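Local coordinates for protein kinase domain-containing protein (Chaetomium thermophilum, PDB 6Z3U), which probably acts as the cyclin-dependent serine/threonine kinase of the CAK complex, transferring phosphate from ATP to proteins such as the RNA polymerase II C-terminal repeats, at residues B[252-257]-B[269-274]. Numbering follows the deposited sequence.
Sequences MTANVI and GARHYG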
loop_
_atom_site.group_PDB
_atom_site.type_symbol
_atom_site.label_atom_id
_atom_site.label_comp_id
_atom_site.label_asym_id
_atom_site.label_seq_id
_atom_site.Cartn_x
_atom_site.Cartn_y
_atom_site.Cartn_z
ATOM N N MET B 252 -14.047 -7.097 2.153
ATOM C CA MET B 252 -13.117 -7.321 1.058
ATOM C C MET B 252 -13.820 -8.078 -0.059
ATOM O O MET B 252 -14.906 -8.637 0.120
ATOM C CB MET B 252 -11.885 -8.107 1.520
ATOM C CG MET B 252 -10.893 -7.306 2.337
ATOM S SD MET B 252 -9.748 -8.392 3.207
ATOM C CE MET B 252 -8.245 -7.423 3.157
ATOM N N THR B 253 -13.185 -8.086 -1.229
ATOM C CA THR B 253 -13.742 -8.775 -2.381
ATOM C C THR B 253 -13.491 -10.271 -2.265
ATOM O O THR B 253 -12.434 -10.707 -1.799
ATOM C CB THR B 253 -13.131 -8.246 -3.677
ATOM O OG1 THR B 253 -13.278 -6.823 -3.721
ATOM C CG2 THR B 253 -13.832 -8.842 -4.885
ATOM N N ALA B 254 -14.480 -11.055 -2.681
ATOM C CA ALA B 254 -14.342 -12.500 -2.751
ATOM C C ALA B 254 -13.800 -12.968 -4.093
ATOM O O ALA B 254 -13.484 -14.155 -4.239
ATOM C CB ALA B 254 -15.693 -13.168 -2.490
ATOM N N ASN B 255 -13.689 -12.065 -5.064
ATOM C CA ASN B 255 -13.230 -12.407 -6.408
ATOM C C ASN B 255 -11.755 -12.037 -6.553
ATOM O O ASN B 255 -11.379 -11.068 -7.213
ATOM C CB ASN B 255 -14.092 -11.695 -7.451
ATOM C CG ASN B 255 -13.792 -12.148 -8.867
ATOM O OD1 ASN B 255 -13.287 -13.249 -9.088
ATOM N ND2 ASN B 255 -14.108 -11.296 -9.836
ATOM N N VAL B 256 -10.912 -12.835 -5.900
ATOM C CA VAL B 256 -9.463 -12.711 -6.002
ATOM C C VAL B 256 -8.864 -14.111 -6.050
ATOM O O VAL B 256 -9.520 -15.104 -5.731
ATOM C CB VAL B 256 -8.855 -11.900 -4.837
ATOM C CG1 VAL B 256 -9.073 -10.411 -5.053
ATOM C CG2 VAL B 256 -9.451 -12.338 -3.513
ATOM N N ILE B 257 -7.594 -14.177 -6.445
ATOM C CA ILE B 257 -6.871 -15.438 -6.575
ATOM C C ILE B 257 -7.446 -16.237 -7.737
ATOM O O ILE B 257 -8.662 -16.443 -7.825
ATOM C CB ILE B 257 -6.926 -16.273 -5.282
ATOM C CG1 ILE B 257 -6.573 -15.422 -4.062
ATOM C CG2 ILE B 257 -5.966 -17.447 -5.374
ATOM C CD1 ILE B 257 -6.681 -16.170 -2.746
ATOM N N GLY B 269 -17.584 -16.775 -1.000
ATOM C CA GLY B 269 -17.929 -15.368 -0.954
ATOM C C GLY B 269 -17.565 -14.659 0.328
ATOM O O GLY B 269 -18.177 -13.635 0.651
ATOM N N ALA B 270 -16.575 -15.158 1.063
ATOM C CA ALA B 270 -16.200 -14.546 2.330
ATOM C C ALA B 270 -15.704 -13.121 2.114
ATOM O O ALA B 270 -14.954 -12.839 1.175
ATOM C CB ALA B 270 -15.121 -15.374 3.026
ATOM N N ARG B 271 -16.133 -12.219 2.999
ATOM C CA ARG B 271 -15.786 -10.809 2.912
ATOM C C ARG B 271 -14.847 -10.347 4.016
ATOM O O ARG B 271 -14.347 -9.220 3.944
ATOM C CB ARG B 271 -17.058 -9.947 2.960
ATOM C CG ARG B 271 -18.198 -10.456 2.091
ATOM C CD ARG B 271 -17.925 -10.228 0.614
ATOM N NE ARG B 271 -17.949 -8.810 0.269
ATOM C CZ ARG B 271 -17.772 -8.336 -0.960
ATOM N NH1 ARG B 271 -17.812 -7.028 -1.176
ATOM N NH2 ARG B 271 -17.554 -9.164 -1.973
ATOM N N HIS B 272 -14.604 -11.174 5.037
ATOM C CA HIS B 272 -13.734 -10.825 6.165
ATOM C C HIS B 272 -12.760 -11.981 6.373
ATOM O O HIS B 272 -12.977 -12.848 7.222
ATOM C CB HIS B 272 -14.562 -10.539 7.417
ATOM C CG HIS B 272 -15.508 -9.388 7.264
ATOM N ND1 HIS B 272 -16.857 -9.495 7.520
ATOM C CD2 HIS B 272 -15.297 -8.104 6.888
ATOM C CE1 HIS B 272 -17.440 -8.330 7.299
ATOM N NE2 HIS B 272 -16.514 -7.467 6.919
ATOM N N TYR B 273 -11.680 -11.982 5.600
ATOM C CA TYR B 273 -10.673 -13.033 5.632
ATOM C C TYR B 273 -9.312 -12.446 5.996
ATOM O O TYR B 273 -9.174 -11.248 6.251
ATOM C CB TYR B 273 -10.614 -13.758 4.283
ATOM C CG TYR B 273 -10.455 -12.844 3.086
ATOM C CD1 TYR B 273 -9.199 -12.416 2.675
ATOM C CD2 TYR B 273 -11.560 -12.419 2.358
ATOM C CE1 TYR B 273 -9.048 -11.589 1.577
ATOM C CE2 TYR B 273 -11.418 -11.590 1.260
ATOM C CZ TYR B 273 -10.161 -11.178 0.874
ATOM O OH TYR B 273 -10.022 -10.355 -0.221
ATOM N N GLY B 274 -8.300 -13.311 6.023
ATOM C CA GLY B 274 -6.964 -12.906 6.407
ATOM C C GLY B 274 -5.872 -13.597 5.615
ATOM O O GLY B 274 -6.097 -14.033 4.483
#
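Two hydrogen bonds tie the part of the activation segment at 252-257 to the loop 269-274, a worked example of how an irregular chain is held without a sheet. Met252 N gives its hydrogen to a lone pair of Arg271 O (2.8 Å, 151° at the hydrogen), while Tyr273 OH donates to Thr253 O at 2.9 Å, in the carbonyl plane. Sulfur and ring form a Met-aromatic contact: Met252 SD sits over one face of Tyr273, 3.9 Å from the centroid and displaced toward the rim, and Met252 CB meets Tyr273 CE2 at 3.5 Å. A chi1 of 52° sets Tyr273 CG between backbone N and carbonyl carbon, and the ring reaches across to Met252 and Thr253. A phenylalanine here would lose the hydroxyl and probably loosen the hold on Thr253. Arg271, bent at chi2 and chi3, lays its guanidinium flat against Met252 O, which stands above its centre without hydrogen-bonding. The methyl of Ala254 rests on Gly269 CA at 3.5 Å. That glycine, with positive phi, is the C-prime residue of the Schellman motif ending helix 264-267. From this helix Leu266 packs against Val256 and Tyr273, and Leu217 of strand 216-217 touches Met252 and Tyr273.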